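PDB 4JG9: lipoprotein from Bacillus anthracis, which is probably held by a lipid anchor at the outer face of the cell membrane and may bind lipid. Local coordinates for the interface of chains A and B. Numbering follows the deposited sequence. Chains: chain A/B, Lipoprotein.

The interface of chains A and B. Residues chain A 117-118, 128, 150; chain B 38-40.
The backbone N of B:Asn40 gives its hydrogen to the side-chain hydroxyl OG1 of A:Thr117 at 2.8 Å, an almost straight bond with 170° at the hydrogen. A:Thr117 turns OG1 anti to its own backbone N (chi1 -172°), which carries the hydroxyl towards the partner chain. Its own hydroxyl hydrogen may point to A:Pro118 O, although that bond is weak. Threonine suits the place because the same side chain also offers carbon: its CB packs 3.7 Å from B:Val39 CA, and the branched, apolar valine sets its CB and CG1 against that CB.

The side chain of B:Asn40 adds another bond. Its amide nitrogen ND2 donates to the main-chain carbonyl O of A:Pro118 at 2.9 Å, and the carbonyl accepts it in its plane, on a lone pair. The oxygen also lies nearly within the asparagine amide plane, 6° out of it, so the bond should restrain rotation of that flat group. Asparagine fits here because its amide can donate to a main-chain carbonyl while its CB meets proline carbon.

Two prolines supply rigid apolar surface beside these bonds. A:Pro150 crosses the asparagine side chain at about a right angle, its CD 4.0 Å from B:Asn40 CG, while its CB and CG lie against the B:Val39 carbonyl. At the other side of B:Asn40, A:Pro128 touches the asparagine CB through its own CB at 3.9 Å.

The two-fold axis repeats the contact with the chains exchanged, though the structure alone does not show that this pairing persists in solution. The N-terminal segment of chain B, extended at B:Val39 and B:Asn40, thus lies beside the short strand 117-118 and the loops of A:Pro128 and A:Pro150, at the edge of a beta-rich domain.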
# COMPACT_ATOMS: atom_id res chain seq x y z
N THR A 117 -5.28 -4.95 -0.92
CA THR A 117 -4.54 -4.01 -1.73
C THR A 117 -5.30 -2.71 -1.80
O THR A 117 -6.51 -2.68 -1.67
CB THR A 117 -4.31 -4.54 -3.15
OG1 THR A 117 -3.42 -3.68 -3.85
CG2 THR A 117 -5.60 -4.64 -3.91
N PRO A 118 -4.57 -1.62 -1.98
CA PRO A 118 -5.18 -0.31 -2.19
C PRO A 118 -5.50 -0.14 -3.65
O PRO A 118 -4.81 -0.71 -4.49
CB PRO A 118 -4.07 0.65 -1.77
CG PRO A 118 -2.82 -0.10 -2.00
CD PRO A 118 -3.14 -1.52 -1.65
N PRO A 128 -0.34 3.65 -5.36
CA PRO A 128 -1.69 3.33 -4.90
C PRO A 128 -1.85 3.64 -3.41
O PRO A 128 -0.98 3.27 -2.60
CB PRO A 128 -1.80 1.83 -5.15
CG PRO A 128 -0.40 1.33 -5.11
CD PRO A 128 0.49 2.44 -5.57
N PRO A 150 -5.68 -4.65 -10.40
CA PRO A 150 -4.57 -5.32 -11.08
C PRO A 150 -4.96 -6.47 -12.01
O PRO A 150 -4.18 -6.79 -12.90
CB PRO A 150 -3.71 -5.86 -9.93
CG PRO A 150 -4.63 -5.92 -8.76
CD PRO A 150 -5.63 -4.81 -8.94
N GLN B 38 -2.72 -9.80 -8.06
CA GLN B 38 -3.39 -9.76 -6.76
C GLN B 38 -3.38 -8.42 -6.04
O GLN B 38 -4.30 -8.13 -5.25
CB GLN B 38 -2.79 -10.84 -5.87
CG GLN B 38 -2.82 -12.22 -6.53
CD GLN B 38 -4.23 -12.75 -6.69
OE1 GLN B 38 -5.02 -12.73 -5.75
NE2 GLN B 38 -4.56 -13.19 -7.90
N VAL B 39 -2.35 -7.61 -6.26
CA VAL B 39 -2.24 -6.32 -5.58
C VAL B 39 -1.72 -5.26 -6.53
O VAL B 39 -1.12 -5.58 -7.56
CB VAL B 39 -1.28 -6.37 -4.37
CG1 VAL B 39 -1.71 -7.44 -3.38
CG2 VAL B 39 0.14 -6.60 -4.83
N ASN B 40 -1.94 -4.00 -6.17
CA ASN B 40 -1.34 -2.88 -6.89
C ASN B 40 0.04 -2.55 -6.31
O ASN B 40 0.33 -2.83 -5.15
CB ASN B 40 -2.23 -1.64 -6.79
CG ASN B 40 -3.38 -1.67 -7.77
OD1 ASN B 40 -3.20 -2.07 -8.93
ND2 ASN B 40 -4.58 -1.28 -7.31